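Local coordinates for putative peptidyl-arginine deiminase family protein (Campylobacter jejuni subsp. jejuni serotype O:2, PDB 6B10), which probably catalyses the hydrolysis of agmatine to N-carbamoylputrescine and ammonia, as an agmatine deiminase of polyamine biosynthesis, at residues Ser148-Gly153 and Ala212-Lys217; Asn218-Cys223 and Thr246-Leu251. One frame throughout, in Å; residues are numbered along the deposited sequence.

Overall arrangement
Contact 1 (148-153 with 212-217) and contact 2 (218-223 with 246-251) share the sheet of strands 212-216, 219-224 and 249-254, their centres about 9 Å apart. Contact 1 is buried and brings together strands of two different sheets; side chains do the joining, through a carboxylate, an asparagine amide and a bridging water. Contact 2 is partly buried, reaches solvent at N218 and D249, and pairs two parallel strands of one sheet through main-chain hydrogen bonds, with mostly apolar side chains above and below. The two meet where R213 probably hydrogen-bonds through its carbonyl to A221 N and where F214 packs against I220.

Contact 1: Ser148-Gly153 and Ala212-Lys217; sequences SIDFNG and ARFIDK
D150 spreads its carboxylate over two successive residues of the facing strand, R213 and F214. Its CB points toward 212-217, and CG stands anti to the backbone N (chi1 -167°), beside the carbonyl carbon. OD1 takes the N-H of R213 NE in a salt bridge, NE to OD1 2.7 Å, and is approached from above the carboxylate plane, although it lies close to the plane of the guanidinium. OD2 accepts from the backbone F214 N at 2.7 Å, on the syn side but tilted out of the carboxylate plane, with 166° at the hydrogen. Water 1 adds a second donor to D150 OD1, 2.8 Å away, and gives its other hydrogen to F214 O at 2.7 Å, so both main-chain polar atoms of F214 are tied to this carboxylate, one directly and one through water. The remaining guanidinium nitrogens of R213 have other partners: NH2 forms a salt bridge with E15, and NH1 reaches the carbonyls of A271 and F273.

Strand 149-151 is an outermost strand of one three-stranded sheet and strand 212-216 of another, so these polar links fasten two neighbouring sheets of the alpha/beta-propeller (pentein) fold of this family. D150 is also bonded through its backbone to L158 on the next strand of its own sheet.

Just beyond D150, one face of the F214 ring is covered by N152 CB, 3.4 Å from the centroid and close to the ring normal, a CH-pi contact. CD2 of the same ring lies 3.3 Å from D150 OD2, the carboxylate and ring planes 15° apart. N152 ND2 donates to K217 O at 3.2 Å, on a lone pair of that carbonyl, while N152 OD1 accepts from E154 N in an Asx turn and from V156 N, fixing the amide at both ends.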
# COMPACT_ATOMS: atom_id res chain seq x y z
N SER A 148 2.08 6.20 2.81
CA SER A 148 2.65 7.52 2.54
C SER A 148 4.01 7.49 1.82
O SER A 148 4.53 8.54 1.46
CB SER A 148 2.74 8.33 3.83
OG SER A 148 3.84 7.91 4.60
N ILE A 149 4.56 6.29 1.60
CA ILE A 149 5.87 6.14 0.94
C ILE A 149 5.83 5.05 -0.14
O ILE A 149 5.04 4.11 -0.05
CB ILE A 149 6.99 5.80 1.96
CG1 ILE A 149 6.58 4.62 2.84
CG2 ILE A 149 7.29 7.03 2.81
CD1 ILE A 149 7.66 4.11 3.77
N ASP A 150 6.69 5.18 -1.14
CA ASP A 150 6.77 4.22 -2.26
C ASP A 150 8.23 4.15 -2.75
O ASP A 150 8.86 5.18 -2.96
CB ASP A 150 5.82 4.69 -3.37
CG ASP A 150 5.58 3.63 -4.42
OD1 ASP A 150 4.70 2.77 -4.22
OD2 ASP A 150 6.25 3.68 -5.47
N PHE A 151 8.76 2.94 -2.92
CA PHE A 151 10.18 2.74 -3.25
C PHE A 151 10.40 2.12 -4.63
O PHE A 151 9.61 1.29 -5.07
CB PHE A 151 10.83 1.82 -2.23
CG PHE A 151 10.77 2.34 -0.83
CD1 PHE A 151 11.65 3.31 -0.40
CD2 PHE A 151 9.84 1.84 0.07
CE1 PHE A 151 11.61 3.78 0.89
CE2 PHE A 151 9.78 2.31 1.37
CZ PHE A 151 10.68 3.28 1.78
N ASN A 152 11.49 2.51 -5.29
CA ASN A 152 11.84 1.91 -6.56
C ASN A 152 12.89 0.81 -6.41
O ASN A 152 13.21 0.14 -7.37
CB ASN A 152 12.27 2.97 -7.59
CG ASN A 152 13.72 3.42 -7.44
OD1 ASN A 152 14.30 3.35 -6.35
ND2 ASN A 152 14.29 3.90 -8.53
N GLY A 153 13.41 0.65 -5.19
CA GLY A 153 14.45 -0.34 -4.90
C GLY A 153 15.86 0.01 -5.37
O GLY A 153 16.73 -0.85 -5.40
N ALA A 212 0.60 8.12 -7.04
CA ALA A 212 1.76 7.74 -7.86
C ALA A 212 2.53 6.60 -7.23
O ALA A 212 2.70 6.56 -6.01
CB ALA A 212 2.67 8.94 -8.06
N ARG A 213 3.03 5.70 -8.08
CA ARG A 213 3.66 4.46 -7.65
C ARG A 213 4.73 4.05 -8.65
O ARG A 213 4.50 4.13 -9.86
CB ARG A 213 2.64 3.31 -7.63
CG ARG A 213 1.38 3.50 -6.80
CD ARG A 213 1.62 3.35 -5.31
NE ARG A 213 2.18 2.05 -4.97
CZ ARG A 213 1.48 0.92 -4.84
NH1 ARG A 213 0.17 0.88 -5.01
NH2 ARG A 213 2.12 -0.20 -4.55
N PHE A 214 5.89 3.60 -8.18
CA PHE A 214 6.81 2.89 -9.05
C PHE A 214 6.23 1.53 -9.42
O PHE A 214 5.69 0.82 -8.56
CB PHE A 214 8.17 2.67 -8.37
CG PHE A 214 8.97 3.92 -8.21
CD1 PHE A 214 9.63 4.48 -9.30
CD2 PHE A 214 9.08 4.54 -6.97
CE1 PHE A 214 10.37 5.64 -9.15
CE2 PHE A 214 9.82 5.70 -6.82
CZ PHE A 214 10.47 6.25 -7.92
N ILE A 215 6.36 1.17 -10.69
CA ILE A 215 6.00 -0.16 -11.16
C ILE A 215 7.21 -0.97 -11.62
O ILE A 215 7.14 -2.20 -11.72
CB ILE A 215 4.93 -0.11 -12.26
CG1 ILE A 215 5.43 0.64 -13.50
CG2 ILE A 215 3.67 0.53 -11.72
CD1 ILE A 215 4.44 0.64 -14.64
N ASP A 216 8.30 -0.28 -11.95
CA ASP A 216 9.63 -0.89 -12.00
C ASP A 216 10.65 0.18 -11.62
O ASP A 216 10.26 1.30 -11.28
CB ASP A 216 9.90 -1.57 -13.36
CG ASP A 216 9.95 -0.59 -14.54
OD1 ASP A 216 10.42 0.56 -14.41
OD2 ASP A 216 9.55 -1.01 -15.63
N LYS A 217 11.94 -0.16 -11.64
CA LYS A 217 12.96 0.77 -11.16
C LYS A 217 13.03 2.06 -11.98
O LYS A 217 13.52 3.07 -11.48
CB LYS A 217 14.35 0.11 -11.15
CG LYS A 217 14.97 -0.10 -12.53
CD LYS A 217 16.27 -0.88 -12.42
CE LYS A 217 17.01 -0.91 -13.74
NZ LYS A 217 18.20 -1.79 -13.68
O HOH W 1 5.12 0.51 -5.89

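Contact 2: Asn218-Cys223 and Thr246-Leu251; sequences NTIAHC and TGFDLL
In the beta-alpha-beta unit of strand 219-224, helix 233-244 and strand 249-254, T219, I220 and A221 lie in parallel register with D249, L250 and L251. Main-chain bonds alternate between the strands: D249 N to N218 O, I220 N to D249 O, L251 N to I220 O and H222 N to L251 O. The I220 N to D249 O bond, 2.8 Å long, is almost straight at 174°.

I220 and L250 share one face of this sheet, I220 CB lying 4.1 Å from L250 CD2. There I220 CD1 rests 3.9 Å from F248 CD2, and N218 O meets the rim of the F248 ring in its plane. H222 CG lies between its backbone N and carbonyl carbon (chi1 69°), and L250 CB touches the edge of the imidazole, 3.9 Å from NE2, while H222 ND1 donates to C223 O. The crossover helix 233-244 covers this side, L243 touching both H222 and L250.

On the other face, A221 CB packs against L251 CD2, and L251 also meets L297 and A300 of helix 289-300. Nearer solvent, water 2 gives its hydrogens to T219 OG1 (2.6 Å) and D249 OD2 (2.8 Å); T219 OG1 is further hydrogen-bonded to D216 OD1.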
# COMPACT_ATOMS: atom_id res chain seq x y z
N ASN A 218 12.52 2.03 -13.21
CA ASN A 218 12.58 3.19 -14.10
C ASN A 218 11.26 3.90 -14.35
O ASN A 218 11.23 4.87 -15.09
CB ASN A 218 13.16 2.76 -15.46
CG ASN A 218 14.55 2.19 -15.35
OD1 ASN A 218 14.82 1.09 -15.84
ND2 ASN A 218 15.44 2.92 -14.70
N THR A 219 10.17 3.43 -13.75
CA THR A 219 8.84 3.86 -14.20
C THR A 219 7.88 4.19 -13.07
O THR A 219 7.75 3.44 -12.10
CB THR A 219 8.20 2.77 -15.07
OG1 THR A 219 9.19 2.24 -15.96
CG2 THR A 219 7.04 3.33 -15.88
N ILE A 220 7.18 5.32 -13.22
CA ILE A 220 6.17 5.75 -12.28
C ILE A 220 4.80 5.78 -12.95
O ILE A 220 4.62 6.44 -13.99
CB ILE A 220 6.48 7.14 -11.70
CG1 ILE A 220 7.74 7.08 -10.84
CG2 ILE A 220 5.31 7.64 -10.86
CD1 ILE A 220 8.27 8.42 -10.39
N ALA A 221 3.84 5.08 -12.35
CA ALA A 221 2.46 5.13 -12.77
C ALA A 221 1.76 6.12 -11.88
O ALA A 221 1.93 6.07 -10.67
CB ALA A 221 1.81 3.76 -12.64
N HIS A 222 0.96 7.02 -12.47
CA HIS A 222 0.38 8.13 -11.73
C HIS A 222 -1.01 8.52 -12.23
O HIS A 222 -1.32 8.43 -13.43
CB HIS A 222 1.30 9.37 -11.76
CG HIS A 222 1.42 10.02 -13.11
ND1 HIS A 222 0.53 10.96 -13.57
CD2 HIS A 222 2.33 9.85 -14.10
CE1 HIS A 222 0.88 11.34 -14.78
NE2 HIS A 222 1.97 10.68 -15.13
N CYS A 223 -1.85 8.95 -11.29
CA CYS A 223 -3.19 9.39 -11.60
C CYS A 223 -3.18 10.58 -12.52
O CYS A 223 -2.30 11.43 -12.45
CB CYS A 223 -3.95 9.73 -10.33
SG CYS A 223 -4.24 8.28 -9.30
N THR A 246 11.35 14.58 -12.94
CA THR A 246 12.14 13.54 -12.27
C THR A 246 13.01 12.73 -13.23
O THR A 246 14.00 12.13 -12.81
CB THR A 246 11.25 12.55 -11.49
OG1 THR A 246 10.37 11.88 -12.41
CG2 THR A 246 10.43 13.27 -10.42
N GLY A 247 12.63 12.67 -14.50
CA GLY A 247 13.33 11.84 -15.48
C GLY A 247 12.84 10.40 -15.58
O GLY A 247 13.25 9.67 -16.49
N PHE A 248 11.98 9.97 -14.66
CA PHE A 248 11.43 8.63 -14.74
C PHE A 248 10.41 8.53 -15.85
O PHE A 248 9.74 9.50 -16.17
CB PHE A 248 10.80 8.21 -13.39
CG PHE A 248 11.83 7.92 -12.33
CD1 PHE A 248 12.61 6.78 -12.42
CD2 PHE A 248 12.04 8.80 -11.28
CE1 PHE A 248 13.57 6.51 -11.47
CE2 PHE A 248 13.00 8.53 -10.33
CZ PHE A 248 13.77 7.39 -10.42
N ASP A 249 10.31 7.35 -16.46
CA ASP A 249 9.25 7.09 -17.43
C ASP A 249 7.90 7.16 -16.70
O ASP A 249 7.79 6.77 -15.54
CB ASP A 249 9.44 5.73 -18.10
CG ASP A 249 10.67 5.69 -19.01
OD1 ASP A 249 11.17 6.77 -19.41
OD2 ASP A 249 11.14 4.58 -19.33
N LEU A 250 6.90 7.70 -17.38
CA LEU A 250 5.59 7.91 -16.78
C LEU A 250 4.52 7.11 -17.49
O LEU A 250 4.51 7.04 -18.72
CB LEU A 250 5.21 9.39 -16.80
CG LEU A 250 6.17 10.33 -16.07
CD1 LEU A 250 5.71 11.77 -16.23
CD2 LEU A 250 6.29 9.98 -14.59
N LEU A 251 3.62 6.51 -16.71
CA LEU A 251 2.48 5.76 -17.22
C LEU A 251 1.24 6.33 -16.55
O LEU A 251 1.20 6.48 -15.34
CB LEU A 251 2.66 4.26 -16.91
CG LEU A 251 1.64 3.25 -17.45
CD1 LEU A 251 2.29 1.90 -17.71
CD2 LEU A 251 0.45 3.08 -16.50
O HOH W 2 9.62 2.35 -18.52